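Local atomic coordinates of phosphoribosylformylglycinamidine synthase 2 (Thermus thermophilus, PDB entry 3VIU), a protein that belongs to the PurM-like (AIR synthase-related) proteins, carries two AIR synthase-related domain pairs and holds bound adenosine-5'-diphosphate and magnesium. Residues P458-G461 with A462-A465; H464-A467 with E468-N472; V602-A605 with I606-L609. All coordinates share one frame; numbering follows the deposited sequence.

Interaction 1 of 3, residues P458-G461 with A462-A465; sequences PRLG and AMHA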
# COMPACT_ATOMS: atom_id res chain seq x y z
N PRO A 458 -12.17 2.52 -14.21
CA PRO A 458 -11.83 1.91 -12.92
C PRO A 458 -11.43 0.43 -12.94
O PRO A 458 -10.44 0.04 -12.33
CB PRO A 458 -13.07 2.20 -12.07
CG PRO A 458 -14.18 2.43 -13.09
CD PRO A 458 -13.47 3.20 -14.16
N ARG A 459 -12.18 -0.39 -13.66
CA ARG A 459 -11.85 -1.82 -13.73
C ARG A 459 -10.47 -2.04 -14.36
O ARG A 459 -9.64 -2.78 -13.81
CB ARG A 459 -12.92 -2.54 -14.54
CG ARG A 459 -12.83 -4.05 -14.53
CD ARG A 459 -13.73 -4.59 -15.63
NE ARG A 459 -14.27 -5.90 -15.31
CZ ARG A 459 -15.48 -6.10 -14.82
NH1 ARG A 459 -16.29 -5.08 -14.58
NH2 ARG A 459 -15.89 -7.34 -14.56
N LEU A 460 -10.21 -1.41 -15.51
CA LEU A 460 -8.93 -1.56 -16.18
C LEU A 460 -7.82 -0.93 -15.33
O LEU A 460 -6.69 -1.42 -15.30
CB LEU A 460 -8.98 -0.94 -17.59
CG LEU A 460 -7.75 -1.08 -18.49
CD1 LEU A 460 -7.37 -2.54 -18.64
CD2 LEU A 460 -8.04 -0.46 -19.85
N GLY A 461 -8.16 0.14 -14.62
CA GLY A 461 -7.19 0.79 -13.75
C GLY A 461 -6.71 -0.14 -12.64
O GLY A 461 -5.51 -0.23 -12.35
N ALA A 462 -7.65 -0.84 -12.02
CA ALA A 462 -7.34 -1.78 -10.95
C ALA A 462 -6.47 -2.92 -11.49
O ALA A 462 -5.49 -3.31 -10.85
CB ALA A 462 -8.62 -2.35 -10.36
N MSE A 463 -6.82 -3.43 -12.66
CA MSE A 463 -6.06 -4.51 -13.29
C MSE A 463 -4.63 -4.06 -13.57
O MSE A 463 -3.68 -4.80 -13.33
CB MSE A 463 -6.71 -4.93 -14.61
CG MSE A 463 -7.89 -5.87 -14.48
SE MSE A 463 -8.76 -6.12 -16.20
CE MSE A 463 -7.24 -6.73 -17.22
N HIS A 464 -4.50 -2.84 -14.09
CA HIS A 464 -3.20 -2.28 -14.40
C HIS A 464 -2.34 -2.15 -13.16
O HIS A 464 -1.14 -2.40 -13.20
CB HIS A 464 -3.35 -0.90 -15.06
CG HIS A 464 -3.30 -0.94 -16.56
ND1 HIS A 464 -2.14 -1.24 -17.25
CD2 HIS A 464 -4.26 -0.74 -17.49
CE1 HIS A 464 -2.39 -1.22 -18.55
NE2 HIS A 464 -3.67 -0.92 -18.72
N ALA A 465 -2.96 -1.76 -12.05
CA ALA A 465 -2.26 -1.60 -10.77
C ALA A 465 -1.61 -2.89 -10.28
O ALA A 465 -0.42 -2.91 -9.96
CB ALA A 465 -3.20 -1.04 -9.71

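Interaction 2 of 3, residues H464-A467 with E468-N472; sequences HALA and EACRN. With MG (magnesium ion), chain D.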
# COMPACT_ATOMS: atom_id res chain seq x y z
N HIS A 464 -4.50 -2.84 -14.09
CA HIS A 464 -3.20 -2.28 -14.40
C HIS A 464 -2.34 -2.15 -13.16
O HIS A 464 -1.14 -2.40 -13.20
CB HIS A 464 -3.35 -0.90 -15.06
CG HIS A 464 -3.30 -0.94 -16.56
ND1 HIS A 464 -2.14 -1.24 -17.25
CD2 HIS A 464 -4.26 -0.74 -17.49
CE1 HIS A 464 -2.39 -1.22 -18.55
NE2 HIS A 464 -3.67 -0.92 -18.72
N ALA A 465 -2.96 -1.76 -12.05
CA ALA A 465 -2.26 -1.60 -10.77
C ALA A 465 -1.61 -2.89 -10.28
O ALA A 465 -0.42 -2.91 -9.96
CB ALA A 465 -3.20 -1.04 -9.71
N LEU A 466 -2.39 -3.97 -10.22
CA LEU A 466 -1.85 -5.25 -9.77
C LEU A 466 -0.79 -5.74 -10.76
O LEU A 466 0.28 -6.21 -10.38
CB LEU A 466 -2.96 -6.30 -9.64
CG LEU A 466 -2.80 -7.28 -8.47
CD1 LEU A 466 -3.84 -8.38 -8.58
CD2 LEU A 466 -1.40 -7.85 -8.46
N ALA A 467 -1.11 -5.63 -12.05
CA ALA A 467 -0.19 -6.05 -13.09
C ALA A 467 1.15 -5.31 -12.93
O ALA A 467 2.20 -5.94 -12.81
CB ALA A 467 -0.79 -5.76 -14.47
N GLU A 468 1.10 -3.98 -12.90
CA GLU A 468 2.30 -3.17 -12.76
C GLU A 468 3.11 -3.54 -11.51
O GLU A 468 4.32 -3.76 -11.60
CB GLU A 468 1.95 -1.68 -12.71
CG GLU A 468 3.18 -0.77 -12.78
CD GLU A 468 2.85 0.72 -12.87
OE1 GLU A 468 3.75 1.52 -13.19
OE2 GLU A 468 1.68 1.09 -12.60
N ALA A 469 2.45 -3.60 -10.36
CA ALA A 469 3.14 -3.95 -9.13
C ALA A 469 3.85 -5.30 -9.28
O ALA A 469 5.02 -5.45 -8.90
CB ALA A 469 2.16 -3.99 -7.97
N CYS A 470 3.16 -6.29 -9.84
CA CYS A 470 3.77 -7.60 -10.04
C CYS A 470 4.92 -7.52 -11.05
O CYS A 470 5.93 -8.21 -10.90
CB CYS A 470 2.73 -8.60 -10.51
SG CYS A 470 1.54 -9.04 -9.26
N ARG A 471 4.75 -6.68 -12.07
CA ARG A 471 5.77 -6.53 -13.10
C ARG A 471 7.03 -5.92 -12.48
O ARG A 471 8.15 -6.36 -12.77
CB ARG A 471 5.27 -5.62 -14.23
CG ARG A 471 6.18 -5.61 -15.47
CD ARG A 471 5.72 -4.59 -16.49
NE ARG A 471 4.29 -4.71 -16.76
CZ ARG A 471 3.41 -3.72 -16.59
NH1 ARG A 471 2.13 -3.93 -16.86
NH2 ARG A 471 3.81 -2.52 -16.17
N ASN A 472 6.85 -4.92 -11.63
CA ASN A 472 7.98 -4.27 -10.98
C ASN A 472 8.81 -5.20 -10.12
O ASN A 472 10.04 -5.06 -10.06
CB ASN A 472 7.50 -3.08 -10.16
CG ASN A 472 7.16 -1.89 -11.03
OD1 ASN A 472 7.94 -1.52 -11.90
ND2 ASN A 472 5.99 -1.29 -10.79
MG MG D . 8.59 0.70 -13.07
O HOH W 1 0.29 -2.03 -15.94
O HOH W 2 6.27 0.47 -13.93
O HOH W 3 9.06 1.93 -15.24

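Interaction 3 of 3, residues V602-A605 with I606-L609; sequences VQEA and IRDL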
# COMPACT_ATOMS: atom_id res chain seq x y z
N VAL A 602 5.27 -12.40 -19.96
CA VAL A 602 6.40 -11.47 -19.94
C VAL A 602 7.07 -11.48 -18.56
O VAL A 602 8.30 -11.46 -18.46
CB VAL A 602 5.95 -10.02 -20.27
CG1 VAL A 602 7.09 -9.04 -20.03
CG2 VAL A 602 5.50 -9.92 -21.73
N GLN A 603 6.26 -11.50 -17.50
CA GLN A 603 6.78 -11.51 -16.14
C GLN A 603 7.62 -12.76 -15.87
O GLN A 603 8.65 -12.70 -15.19
CB GLN A 603 5.65 -11.42 -15.10
CG GLN A 603 4.81 -10.15 -15.19
CD GLN A 603 4.16 -9.76 -13.86
OE1 GLN A 603 3.35 -8.84 -13.81
NE2 GLN A 603 4.52 -10.45 -12.79
N GLU A 604 7.17 -13.89 -16.40
CA GLU A 604 7.91 -15.13 -16.21
C GLU A 604 9.12 -15.15 -17.12
O GLU A 604 10.15 -15.73 -16.77
CB GLU A 604 7.01 -16.33 -16.48
CG GLU A 604 5.95 -16.51 -15.41
CD GLU A 604 4.90 -17.54 -15.78
OE1 GLU A 604 3.92 -17.68 -15.01
OE2 GLU A 604 5.05 -18.19 -16.84
N ALA A 605 9.01 -14.52 -18.28
CA ALA A 605 10.14 -14.48 -19.19
C ALA A 605 11.26 -13.65 -18.57
O ALA A 605 12.43 -14.04 -18.62
CB ALA A 605 9.72 -13.89 -20.52
N ILE A 606 10.92 -12.51 -17.98
CA ILE A 606 11.95 -11.66 -17.39
C ILE A 606 12.57 -12.29 -16.14
O ILE A 606 13.77 -12.15 -15.92
CB ILE A 606 11.42 -10.22 -17.09
CG1 ILE A 606 12.61 -9.31 -16.77
CG2 ILE A 606 10.46 -10.23 -15.91
CD1 ILE A 606 13.73 -9.40 -17.76
N ARG A 607 11.77 -12.98 -15.34
CA ARG A 607 12.33 -13.61 -14.15
C ARG A 607 13.29 -14.74 -14.57
O ARG A 607 14.37 -14.88 -14.00
CB ARG A 607 11.23 -14.16 -13.23
CG ARG A 607 10.34 -13.08 -12.61
CD ARG A 607 9.55 -13.60 -11.39
NE ARG A 607 8.69 -14.74 -11.71
CZ ARG A 607 7.44 -14.65 -12.13
NH1 ARG A 607 6.86 -13.46 -12.29
NH2 ARG A 607 6.76 -15.75 -12.40
N ASP A 608 12.89 -15.53 -15.57
CA ASP A 608 13.74 -16.62 -16.05
C ASP A 608 15.07 -16.07 -16.54
O ASP A 608 16.14 -16.56 -16.16
CB ASP A 608 13.08 -17.37 -17.20
CG ASP A 608 11.98 -18.29 -16.74
OD1 ASP A 608 12.00 -18.69 -15.55
OD2 ASP A 608 11.09 -18.61 -17.55
N LEU A 609 14.97 -15.06 -17.39
CA LEU A 609 16.11 -14.39 -17.96
C LEU A 609 17.11 -13.97 -16.88
O LEU A 609 18.32 -14.15 -17.02
CB LEU A 609 15.62 -13.16 -18.74
CG LEU A 609 15.96 -12.97 -20.22
CD1 LEU A 609 16.05 -14.30 -20.96
CD2 LEU A 609 14.90 -12.09 -20.84
O HOH W 4 4.05 -16.81 -12.65

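Interaction 1 of 3, residues P458-G461 with A462-A465
The carbonyl oxygen of Leu-460 takes the backbone N-H of His-464, with O and N 2.9 Å apart, and the imidazole of the same histidine comes in beside it. These are the first two turns of helix 458-475, in a PurM-like N-terminal domain, and the backbone follows the i to i+4 pattern of an alpha-helix: Ala-462 N bonds Pro-458 O, Met-463 N bonds Arg-459 O and Ala-465 N bonds Gly-461 O, all within 2.9 to 3.1 Å. Pro-458 suits the start of the helix, where its nitrogen has no hydrogen to give. With CG anti to the backbone N (chi1 -176°), Leu-460 lies alongside His-464, both side chains pointing the same way. His-464 NE2 hydrogen-bonds to Pro-592 O, and the ring also meets Tyr-453. On another flank, Arg-459 forms a salt bridge with Glu-503 of helix 495-515, against which Ala-462 and selenomethionine Met-463 also pack. The selenomethionine chain bends at its last torsion, leaving CE a loose 4.4 Å from Leu-460 CD1. Tighter is the meeting of leucine and imidazole, where Leu-460 CG stands 3.6 Å from His-464 CD2, while the edge carbon CD2 lies 3.3 Å from Leu-460 O.

Interaction 2 of 3, residues H464-A467 with E468-N472
Arg-471 leaves the helix with CG anti to its own N (chi1 -169°) and then bends at chi3 (-49°), which folds the guanidinium back along the helix toward His-464. One face of the guanidinium lies over the backbone at Glu-468 CA, and a water bridges the two side chains, 2.8 Å from Arg-471 NH1 and 2.9 Å from His-464 ND1, in the plane of both groups. The same water donates to His-464 O at 3.1 Å, a carbonyl that also receives Glu-468 N at 2.8 Å, so two donors share this oxygen. Arg-471 is further fixed by salt bridges to Glu-599 and Asp-620, and His-464 NE2 by the carbonyl of Pro-592. On the side facing strand 538-548, Leu-466 CD2 packs closely on Cys-470 SG. Glu-468, extended beyond CG, reaches with OE1 to a second water at 2.8 Å, which donates to it and also binds the magnesium ion. Asn-472 OD1 binds the metal directly at 2.6 Å, and Asp-448 holds its ND2. Asp-430 and Asp-620 complete the protein ligands, Asp-620 thus linking Arg-471 to the metal: a magnesium site set where PurM-like N- and C-terminal domains meet.

Interaction 3 of 3, residues V602-A605 with I606-L609
A water joins Glu-604 to Arg-607 one turn on: it donates to Glu-604 OE1, at a separation too short to be taken as precise, and accepts from Arg-607 NH2 at 2.9 Å, lying at the edge of the guanidinium and in its plane. The two charged groups do not meet directly, since Glu-604 OE1 and Arg-607 NH2 stay 4.3 Å apart and their planes are turned 70° from each other; OE1 is also held by a salt bridge to Lys-600. A bend at chi3 (-58°) swings the guanidinium back over the preceding turn, so that Glu-604 CA lies over one face and the aliphatic Glu-604 CG touches NH2 at 3.2 Å. Arg-607 NH1 finds its acceptor in Ser-474 of helix 458-475. Along the backbone, the carbonyls of Val-602, Gln-603, Glu-604 and Ala-605 take the N-H groups of Ile-606, Arg-607, Asp-608 and Leu-609 in turn, the longest being Arg-607 N to Gln-603 O at 3.1 Å. Asp-608 OD2 lies 3.1 Å from Glu-604 O, two acceptors that its salt bridge to Arg-680 may help to offset. On the inner side, Val-602 and Ile-606 both rest on Val-661 of strand 661-665, while Leu-609 reaches Phe-663. The arrangement is that of an amphipathic alpha-helix, helix 596-611, laid on the sheet of a PurM-like C-terminal domain, its polar flank turned partly to the neighbouring N-terminal domain.

Overall arrangement
All three contacts are local, each spanning successive turns of one helix, and none closes a long loop. From the N terminus, interaction 1 covers the start of helix 458-475; interaction 2 continues along the same helix, sharing His-464 and Ala-465, and ends at Asn-472, one of the magnesium ligands. Interaction 3 follows in series about 130 residues later, on helix 596-611 of the C-terminal domain. It does not touch interaction 1, whose nearest atoms are about 8 Å away, but Gln-603 packs on Cys-470 and Arg-471 of interaction 2. The two helices meet where the N- and C-terminal domains of the second AIR synthase-related pair adjoin.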